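Local coordinates for protein (R)-specific enoyl-CoA hydratase (Pseudomonas aeruginosa, PDB 5CPG) that catalyses, as an (R)-specific enoyl-CoA hydratase, the reversible hydration of trans-2-enoyl-CoA to (3R)-hydroxyacyl-CoA, at residues R38-V41 and A46-A49; E104-L109 and R115-V120. One frame throughout, in Å; residues are numbered along the deposited sequence.

Contact 1. Residues R38-V41 and A46-A49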
loop_
_atom_site.group_PDB
_atom_site.type_symbol
_atom_site.label_atom_id
_atom_site.label_comp_id
_atom_site.label_asym_id
_atom_site.label_seq_id
_atom_site.Cartn_x
_atom_site.Cartn_y
_atom_site.Cartn_z
ATOM N N ARG A 38 -0.068 8.740 10.725
ATOM C CA ARG A 38 0.895 9.515 11.522
ATOM C C ARG A 38 1.135 8.950 12.927
ATOM O O ARG A 38 1.516 9.693 13.857
ATOM C CB ARG A 38 0.419 10.964 11.608
ATOM C CG ARG A 38 0.531 11.698 10.231
ATOM C CD ARG A 38 0.117 13.164 10.306
ATOM N NE ARG A 38 -1.253 13.302 10.800
ATOM C CZ ARG A 38 -1.596 13.975 11.897
ATOM N NH1 ARG A 38 -0.673 14.585 12.625
ATOM N NH2 ARG A 38 -2.869 14.040 12.271
ATOM N N ASN A 39 0.884 7.662 13.099
ATOM C CA ASN A 39 1.210 7.025 14.371
ATOM C C ASN A 39 2.672 7.279 14.689
ATOM O O ASN A 39 3.518 7.138 13.819
ATOM C CB ASN A 39 0.956 5.527 14.322
ATOM C CG ASN A 39 -0.438 5.175 14.757
ATOM O OD1 ASN A 39 -0.723 5.135 15.959
ATOM N ND2 ASN A 39 -1.327 4.935 13.792
ATOM N N PRO A 40 2.965 7.692 15.924
ATOM C CA PRO A 40 4.305 8.237 16.186
ATOM C C PRO A 40 5.413 7.182 16.180
ATOM O O PRO A 40 6.592 7.555 16.044
ATOM C CB PRO A 40 4.154 8.899 17.567
ATOM C CG PRO A 40 2.947 8.200 18.184
ATOM C CD PRO A 40 2.011 7.993 17.002
ATOM N N VAL A 41 5.086 5.896 16.247
ATOM C CA VAL A 41 6.143 4.892 16.220
ATOM C C VAL A 41 6.802 4.847 14.834
ATOM O O VAL A 41 7.912 4.308 14.687
ATOM C CB VAL A 41 5.618 3.499 16.584
ATOM C CG1 VAL A 41 4.846 2.877 15.373
ATOM C CG2 VAL A 41 6.741 2.604 17.018
ATOM N N ALA A 46 11.969 10.041 19.387
ATOM C CA ALA A 46 11.859 10.085 20.835
ATOM C C ALA A 46 10.730 9.204 21.341
ATOM O O ALA A 46 10.879 8.479 22.340
ATOM C CB ALA A 46 11.671 11.510 21.298
ATOM N N TYR A 47 9.590 9.260 20.660
ATOM C CA TYR A 47 8.511 8.349 21.002
ATOM C C TYR A 47 8.897 6.892 20.786
ATOM O O TYR A 47 8.625 6.033 21.617
ATOM C CB TYR A 47 7.243 8.675 20.184
ATOM C CG TYR A 47 6.119 7.730 20.515
ATOM C CD1 TYR A 47 5.279 7.980 21.605
ATOM C CD2 TYR A 47 5.903 6.568 19.774
ATOM C CE1 TYR A 47 4.247 7.104 21.920
ATOM C CE2 TYR A 47 4.917 5.682 20.106
ATOM C CZ TYR A 47 4.084 5.959 21.177
ATOM O OH TYR A 47 3.081 5.084 21.478
ATOM N N ALA A 48 9.512 6.582 19.646
ATOM C CA ALA A 48 9.738 5.185 19.330
ATOM C C ALA A 48 10.716 4.613 20.338
ATOM O O ALA A 48 10.686 3.441 20.626
ATOM C CB ALA A 48 10.268 5.030 17.887
ATOM N N ALA A 49 11.582 5.466 20.865
ATOM C CA ALA A 49 12.605 5.018 21.814
ATOM C C ALA A 49 11.954 4.457 23.090
ATOM O O ALA A 49 12.557 3.634 23.796
ATOM C CB ALA A 49 13.542 6.163 22.156
#
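With chi1 of Tyr47 at 179°, CG of its ring lies trans to the backbone N, and the phenol reaches back from its helix to Pro40; chi2 of 85° stands the ring upright on CB, so that one face is presented to the pyrrolidine. Pro40, puckered C-gamma endo, places CG over the middle of that face, 3.7 Å from the ring centroid and only 10° off the ring normal, a well-centred CH-pi contact. Pro40 CB meets the same face nearer its root, 3.7 Å from Tyr47 CD2. Val41 adds to the contact: its N approaches Tyr47 CD2 obliquely, while Val41 CB stands 4.2 Å from Tyr47 CE2. One residue further on, Ala48 CB packs against the backbone, 4.0 Å from Val41 O, and more loosely against Val41 CG2. No hydrogen bond crosses, so the two segments, burying 196 Å² between them, meet by aromatic and apolar packing. Both segments lie in sequence that fits the hydratase 2 motif, which runs from just before Asp37 to Ala48; the region is probably part of the overhang characteristic of (R)-hydratases. Tyr47 N is hydrogen-bonded to Asp44 OD1 in the turn just ahead, which ties the start of this helix to the loop. The contact thus folds the loop after helix 25-35 onto the short helix 45-49; Val41 is also joined to Ile57 by backbone hydrogen bonding, and Val144 of the second subunit packs on Pro40, while Asn39 ND2 bonds to Ala72 O in helix 62-73 of that subunit.

Contact 2. Residues E104-L109 and R115-V120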
loop_
_atom_site.group_PDB
_atom_site.type_symbol
_atom_site.label_atom_id
_atom_site.label_comp_id
_atom_site.label_asym_id
_atom_site.label_seq_id
_atom_site.Cartn_x
_atom_site.Cartn_y
_atom_site.Cartn_z
ATOM N N GLU A 104 7.102 -14.223 -8.275
ATOM C CA GLU A 104 7.220 -15.466 -9.039
ATOM C C GLU A 104 5.918 -15.758 -9.783
ATOM O O GLU A 104 4.864 -15.713 -9.167
ATOM C CB GLU A 104 7.523 -16.640 -8.114
ATOM C CG GLU A 104 7.760 -17.947 -8.913
ATOM C CD GLU A 104 7.955 -19.164 -8.000
ATOM O OE1 GLU A 104 8.248 -18.983 -6.795
ATOM O OE2 GLU A 104 7.799 -20.311 -8.496
ATOM N N VAL A 105 5.998 -16.081 -11.073
ATOM C CA VAL A 105 4.775 -16.420 -11.818
ATOM C C VAL A 105 4.253 -17.798 -11.368
ATOM O O VAL A 105 4.980 -18.797 -11.468
ATOM C CB VAL A 105 5.004 -16.429 -13.331
ATOM C CG1 VAL A 105 3.720 -16.916 -14.031
ATOM C CG2 VAL A 105 5.462 -15.040 -13.868
ATOM N N LEU A 106 3.027 -17.855 -10.827
ATOM C CA LEU A 106 2.506 -19.123 -10.290
ATOM C C LEU A 106 1.632 -19.827 -11.321
ATOM O O LEU A 106 1.697 -21.050 -11.480
ATOM C CB LEU A 106 1.685 -18.915 -9.006
ATOM C CG LEU A 106 2.369 -18.431 -7.732
ATOM C CD1 LEU A 106 1.361 -18.256 -6.650
ATOM C CD2 LEU A 106 3.482 -19.450 -7.273
ATOM N N GLU A 107 0.819 -19.055 -12.024
ATOM C CA GLU A 107 -0.166 -19.589 -12.968
ATOM C C GLU A 107 -0.413 -18.594 -14.080
ATOM O O GLU A 107 -0.495 -17.404 -13.803
ATOM C CB GLU A 107 -1.504 -19.881 -12.267
ATOM C CG GLU A 107 -1.413 -20.778 -11.045
ATOM C CD GLU A 107 -2.690 -20.842 -10.231
ATOM O OE1 GLU A 107 -3.795 -20.898 -10.819
ATOM O OE2 GLU A 107 -2.589 -20.841 -8.990
ATOM N N LYS A 108 -0.553 -19.075 -15.312
ATOM C CA LYS A 108 -1.097 -18.283 -16.400
ATOM C C LYS A 108 -2.538 -18.726 -16.655
ATOM O O LYS A 108 -2.816 -19.916 -16.764
ATOM C CB LYS A 108 -0.245 -18.417 -17.641
ATOM C CG LYS A 108 1.123 -17.727 -17.452
ATOM C CD LYS A 108 2.079 -17.984 -18.618
ATOM C CE LYS A 108 1.526 -17.479 -19.935
ATOM N NZ LYS A 108 2.554 -17.585 -21.015
ATOM N N LEU A 109 -3.441 -17.752 -16.736
ATOM C CA LEU A 109 -4.879 -18.007 -16.690
ATOM C C LEU A 109 -5.604 -17.315 -17.863
ATOM O O LEU A 109 -5.025 -16.498 -18.587
ATOM C CB LEU A 109 -5.449 -17.507 -15.363
ATOM C CG LEU A 109 -4.878 -18.102 -14.080
ATOM C CD1 LEU A 109 -5.259 -17.283 -12.858
ATOM C CD2 LEU A 109 -5.370 -19.519 -13.878
ATOM N N ARG A 115 -1.416 -15.248 -11.907
ATOM C CA ARG A 115 -1.296 -15.278 -10.463
ATOM C C ARG A 115 0.193 -15.237 -10.117
ATOM O O ARG A 115 0.971 -16.031 -10.631
ATOM C CB ARG A 115 -1.988 -16.537 -9.892
ATOM C CG ARG A 115 -1.834 -16.726 -8.417
ATOM C CD ARG A 115 -2.750 -17.808 -7.838
ATOM N NE ARG A 115 -4.137 -17.365 -7.896
ATOM C CZ ARG A 115 -5.056 -17.884 -8.704
ATOM N NH1 ARG A 115 -6.292 -17.396 -8.689
ATOM N NH2 ARG A 115 -4.741 -18.895 -9.512
ATOM N N MET A 116 0.589 -14.261 -9.300
ATOM C CA MET A 116 1.991 -13.948 -9.040
ATOM C C MET A 116 2.220 -14.094 -7.569
ATOM O O MET A 116 1.456 -13.516 -6.762
ATOM C CB MET A 116 2.323 -12.510 -9.491
ATOM C CG MET A 116 3.777 -12.161 -9.401
ATOM S SD MET A 116 4.716 -12.669 -10.869
ATOM C CE MET A 116 3.639 -11.962 -12.095
ATOM N N ALA A 117 3.214 -14.894 -7.173
ATOM C CA ALA A 117 3.562 -14.928 -5.764
ATOM C C ALA A 117 4.305 -13.621 -5.449
ATOM O O ALA A 117 5.061 -13.150 -6.289
ATOM C CB ALA A 117 4.443 -16.125 -5.442
ATOM N N THR A 118 4.059 -13.026 -4.282
ATOM C CA THR A 118 4.663 -11.731 -3.946
ATOM C C THR A 118 5.217 -11.823 -2.534
ATOM O O THR A 118 4.488 -11.695 -1.568
ATOM C CB THR A 118 3.642 -10.561 -4.067
ATOM O OG1 THR A 118 2.553 -10.802 -3.170
ATOM C CG2 THR A 118 3.078 -10.476 -5.486
ATOM N N ARG A 119 6.514 -12.118 -2.400
ATOM C CA ARG A 119 7.121 -12.335 -1.096
ATOM C C ARG A 119 8.085 -11.199 -0.803
ATOM O O ARG A 119 8.677 -10.658 -1.746
ATOM C CB ARG A 119 7.887 -13.673 -1.059
ATOM C CG ARG A 119 7.040 -14.865 -1.580
ATOM C CD ARG A 119 7.921 -16.060 -1.971
ATOM N NE ARG A 119 7.110 -17.123 -2.614
ATOM C CZ ARG A 119 7.359 -17.670 -3.804
ATOM N NH1 ARG A 119 8.426 -17.325 -4.518
ATOM N NH2 ARG A 119 6.554 -18.620 -4.266
ATOM N N VAL A 120 8.251 -10.871 0.467
ATOM C CA VAL A 120 9.202 -9.809 0.834
ATOM C C VAL A 120 10.085 -10.341 1.947
ATOM O O VAL A 120 9.602 -10.899 2.935
ATOM C CB VAL A 120 8.520 -8.507 1.338
ATOM C CG1 VAL A 120 9.596 -7.413 1.555
ATOM C CG2 VAL A 120 7.484 -8.033 0.343
#
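Antiparallel strand pairing joins residues 104-109 to 115-120, the facing arms of the hairpin 98-109/113-121, second and third across the five-stranded sheet. Glu104 and Ala117 form a hydrogen-bonded pair, with Ala117 N to Glu104 O at 2.7 Å; Val105 and Met116 follow as a non-hydrogen-bonded pair. The register then slips by one: Arg115 O receives Leu106 N at 2.8 Å and, weakly, Glu107 N, a classic beta bulge. Beyond it, Arg115 N bonds to Glu107 O at 3.0 Å. In this hotdog fold the sheet wraps helix 62-73, and Thr118 and Val120 touch that helix. On the face that also carries these two residues, Val105 CG2 lies against Met116 SD, where the bends at chi2 and chi3 of the methionine curl its end back to the valine. Two ion pairs mark the other face. Arg119 grips Glu104 OE1 end-on with NH1, at 2.8 Å, and NH2; the oxygen lies in the guanidinium plane although the carboxylate is turned 64° from it. Ala117 CB lies against one face of this guanidinium, offset toward its rim, and Glu102 gives NH1 a second carboxylate. Leu106 CG packs on Ala117 CB between the two pairs. Toward the hairpin turn, Glu107 and Arg115 run side by side in a salt bridge, Arg115 NH2 standing above the carboxylate plane, 2.6 Å from Glu107 OE1 and nearly as close to OE2, with the two planes 50° apart.

Contacts 1 and 2 lie on opposite sides of the chain's centre, their own centres about 35 Å apart and their nearest atoms about 18 Å apart, and they share no helix or strand. Both are partly buried. Contact 1 is a peripheral junction of loop and short helix, made without hydrogen bonds and placed next to the second subunit. Contact 2 belongs to the main sheet, which no other chain reaches here; it is joined by backbone hydrogen bonds and salt bridges and buries more than twice the area. Its two faces differ, one apolar and buried, the other charged and more exposed, whereas Arg38 and Asn39 of contact 1 both hydrogen-bond to the second subunit.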